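PDB 6K7Z: GH18 chiitnase from Pseudoalteromonas aurantia, which hydrolyses chitin, probably as an endochitinase of glycoside hydrolase family 18 that cleaves bonds within the polysaccharide chain. Local coordinates for residues G111-Y116 with I151-P156. Residues are numbered along the deposited sequence; the frame is centred on the assembly and turned at random.
Sequences GVDIDY and IISHAP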
ATOM      1  N   GLY A 111       1.167  11.867  -2.873  1.00 15.94           N
ATOM      2  CA  GLY A 111       1.602  10.812  -3.764  1.00 14.36           C
ATOM      3  C   GLY A 111       0.567   9.707  -3.875  1.00 13.55           C
ATOM      4  O   GLY A 111      -0.614   9.904  -3.591  1.00 13.34           O
ATOM      5  N   VAL A 112       1.035   8.542  -4.322  1.00 15.53           N
ATOM      6  CA  VAL A 112       0.171   7.437  -4.723  1.00 14.38           C
ATOM      7  C   VAL A 112       0.680   6.155  -4.095  1.00 12.09           C
ATOM      8  O   VAL A 112       1.888   5.900  -4.065  1.00 13.60           O
ATOM      9  CB  VAL A 112       0.112   7.260  -6.253  1.00 13.07           C
ATOM     10  CG1 VAL A 112      -0.826   6.108  -6.625  1.00 14.24           C
ATOM     11  CG2 VAL A 112      -0.348   8.518  -6.923  1.00 19.42           C
ATOM     12  N   ASP A 113      -0.249   5.337  -3.630  1.00 10.05           N
ATOM     13  CA  ASP A 113       0.002   3.954  -3.265  1.00 10.08           C
ATOM     14  C   ASP A 113      -0.620   3.076  -4.341  1.00 10.85           C
ATOM     15  O   ASP A 113      -1.799   3.229  -4.657  1.00 11.23           O
ATOM     16  CB  ASP A 113      -0.612   3.648  -1.898  1.00  8.83           C
ATOM     17  CG  ASP A 113      -0.451   2.199  -1.482  1.00 10.61           C
ATOM     18  OD1 ASP A 113       0.695   1.749  -1.246  1.00 10.99           O
ATOM     19  OD2 ASP A 113      -1.489   1.507  -1.350  1.00 11.33           O
ATOM     20  N   ILE A 114       0.171   2.183  -4.923  1.00  9.93           N
ATOM     21  CA  ILE A 114      -0.294   1.329  -6.006  1.00  9.97           C
ATOM     22  C   ILE A 114      -0.641  -0.004  -5.365  1.00 10.02           C
ATOM     23  O   ILE A 114       0.236  -0.832  -5.111  1.00 10.39           O
ATOM     24  CB  ILE A 114       0.746   1.190  -7.118  1.00 10.60           C
ATOM     25  CG1 ILE A 114       0.940   2.552  -7.795  1.00 11.67           C
ATOM     26  CG2 ILE A 114       0.324   0.125  -8.122  1.00 10.56           C
ATOM     27  CD1 ILE A 114       2.176   2.620  -8.645  1.00 15.87           C
ATOM     28  N   ASP A 115      -1.925  -0.195  -5.068  1.00 10.65           N
ATOM     29  CA  ASP A 115      -2.382  -1.412  -4.404  1.00 11.02           C
ATOM     30  C   ASP A 115      -2.843  -2.392  -5.478  1.00 11.73           C
ATOM     31  O   ASP A 115      -4.033  -2.572  -5.740  1.00 12.10           O
ATOM     32  CB  ASP A 115      -3.482  -1.084  -3.405  1.00  9.20           C
ATOM     33  CG  ASP A 115      -3.905  -2.287  -2.569  1.00 11.55           C
ATOM     34  OD1 ASP A 115      -3.368  -3.397  -2.774  1.00 13.69           O
ATOM     35  OD2 ASP A 115      -4.778  -2.123  -1.689  1.00 12.68           O
ATOM     36  N   TYR A 116      -1.864  -3.044  -6.094  1.00 10.56           N
ATOM     37  CA  TYR A 116      -2.070  -3.908  -7.252  1.00 12.51           C
ATOM     38  C   TYR A 116      -2.151  -5.364  -6.799  1.00 12.10           C
ATOM     39  O   TYR A 116      -1.209  -5.878  -6.186  1.00 11.98           O
ATOM     40  CB  TYR A 116      -0.926  -3.708  -8.240  1.00 10.16           C
ATOM     41  CG  TYR A 116      -0.953  -4.582  -9.466  1.00 11.08           C
ATOM     42  CD1 TYR A 116      -1.612  -4.171 -10.606  1.00 10.90           C
ATOM     43  CD2 TYR A 116      -0.281  -5.804  -9.494  1.00 12.15           C
ATOM     44  CE1 TYR A 116      -1.620  -4.954 -11.748  1.00 13.28           C
ATOM     45  CE2 TYR A 116      -0.281  -6.599 -10.639  1.00 13.57           C
ATOM     46  CZ  TYR A 116      -0.951  -6.159 -11.765  1.00 16.00           C
ATOM     47  OH  TYR A 116      -0.965  -6.922 -12.918  1.00 14.77           O
ATOM     48  N   ILE A 151       5.539  10.709  -2.942  1.00 16.40           N
ATOM     49  CA  ILE A 151       5.714   9.314  -2.558  1.00 13.53           C
ATOM     50  C   ILE A 151       5.032   8.438  -3.594  1.00 14.40           C
ATOM     51  O   ILE A 151       3.915   8.736  -4.034  1.00 13.32           O
ATOM     52  CB  ILE A 151       5.124   9.048  -1.158  1.00 13.51           C
ATOM     53  CG1 ILE A 151       5.846   9.884  -0.103  1.00 18.10           C
ATOM     54  CG2 ILE A 151       5.192   7.559  -0.807  1.00 13.52           C
ATOM     55  CD1 ILE A 151       7.243   9.405   0.186  1.00 20.32           C
ATOM     56  N   ILE A 152       5.698   7.349  -3.970  1.00 13.35           N
ATOM     57  CA  ILE A 152       5.086   6.265  -4.732  1.00 12.19           C
ATOM     58  C   ILE A 152       5.369   4.992  -3.954  1.00 11.83           C
ATOM     59  O   ILE A 152       6.529   4.583  -3.827  1.00 12.93           O
ATOM     60  CB  ILE A 152       5.626   6.152  -6.164  1.00 11.71           C
ATOM     61  CG1 ILE A 152       5.349   7.437  -6.945  1.00 13.94           C
ATOM     62  CG2 ILE A 152       4.972   4.971  -6.883  1.00 11.03           C
ATOM     63  CD1 ILE A 152       5.918   7.416  -8.365  1.00 16.53           C
ATOM     64  N   SER A 153       4.326   4.387  -3.404  1.00 10.79           N
ATOM     65  CA  SER A 153       4.445   3.080  -2.780  1.00  8.41           C
ATOM     66  C   SER A 153       3.654   2.067  -3.592  1.00  9.73           C
ATOM     67  O   SER A 153       2.839   2.428  -4.449  1.00 11.01           O
ATOM     68  CB  SER A 153       3.954   3.120  -1.325  1.00 10.59           C
ATOM     69  OG  SER A 153       2.598   3.516  -1.239  1.00 11.10           O
ATOM     70  N   HIS A 154       3.955   0.788  -3.362  1.00  9.64           N
ATOM     71  CA  HIS A 154       3.170  -0.343  -3.843  1.00  9.46           C
ATOM     72  C   HIS A 154       2.792  -1.195  -2.641  1.00  9.12           C
ATOM     73  O   HIS A 154       3.410  -1.085  -1.583  1.00 10.50           O
ATOM     74  CB  HIS A 154       3.942  -1.223  -4.841  1.00  7.95           C
ATOM     75  CG  HIS A 154       4.266  -0.555  -6.138  1.00  9.45           C
ATOM     76  ND1 HIS A 154       3.815  -1.035  -7.347  1.00 10.54           N
ATOM     77  CD2 HIS A 154       5.021   0.531  -6.418  1.00 10.37           C
ATOM     78  CE1 HIS A 154       4.278  -0.269  -8.321  1.00 12.99           C
ATOM     79  NE2 HIS A 154       5.003   0.695  -7.782  1.00 12.39           N
ATOM     80  N   ALA A 155       1.815  -2.086  -2.813  1.00  8.39           N
ATOM     81  CA  ALA A 155       1.309  -2.914  -1.709  1.00  9.38           C
ATOM     82  C   ALA A 155       1.266  -4.384  -2.110  1.00 10.31           C
ATOM     83  O   ALA A 155       0.190  -4.996  -2.173  1.00 11.20           O
ATOM     84  CB  ALA A 155      -0.068  -2.434  -1.245  1.00  9.79           C
ATOM     85  N   PRO A 156       2.423  -4.990  -2.367  1.00  9.93           N
ATOM     86  CA  PRO A 156       2.442  -6.373  -2.844  1.00  8.26           C
ATOM     87  C   PRO A 156       2.118  -7.379  -1.753  1.00 10.67           C
ATOM     88  O   PRO A 156       2.279  -7.138  -0.553  1.00 10.23           O
ATOM     89  CB  PRO A 156       3.880  -6.555  -3.329  1.00  8.90           C
ATOM     90  CG  PRO A 156       4.662  -5.627  -2.464  1.00  8.06           C
ATOM     91  CD  PRO A 156       3.786  -4.430  -2.280  1.00  8.87           C
TER
HETATM   92  O   HOH W   1      -1.013  -6.917  -3.628  1.00 11.25           O
HETATM   93  O   HOH W   2       0.850  -4.075  -5.164  1.00 12.36           O
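Ser153 OG donates to Asp113 OD1 at 2.6 Å, a bond buried on one face of two parallel strands. With chi1 at 60°, OG sits between the backbone N and the carbonyl carbon and meets the anti lone pair of OD1. OD2 is hydrogen-bonded to Tyr7 OH and Ser75 OG, so both oxygens are engaged. The main chains satisfy one another alternately: Val112 N bonds Ile151 O, Val112 O receives Ser153 N (2.9 Å), and Ile114 N donates to Ser153 O at 2.7 Å. Beyond this the pairing weakens, Ala155 N reaching Ile114 O only at 3.1 Å and 134°, and water takes over: one molecule donates to both Tyr116 O and Ala155 O, and a second links Tyr116 O to Ala155 N. On the other face, Ile114 CD1 makes a CH-pi contact over the His154 ring, 3.9 Å from its centroid, while ND1 and NE2 are hydrogen-bonded to Tyr170 OH and Thr138 OG1. An alanine in place of His154 would probably leave those hydroxyls without their ring partner and open a gap beside Ile114. Strand 111-115, carrying Asp113 and Asp115 of the family 18 DxxDxDxE signature that Glu117 closes, forms with helix 130-144 and strand 151-154 a beta-alpha-beta unit of the TIM barrel.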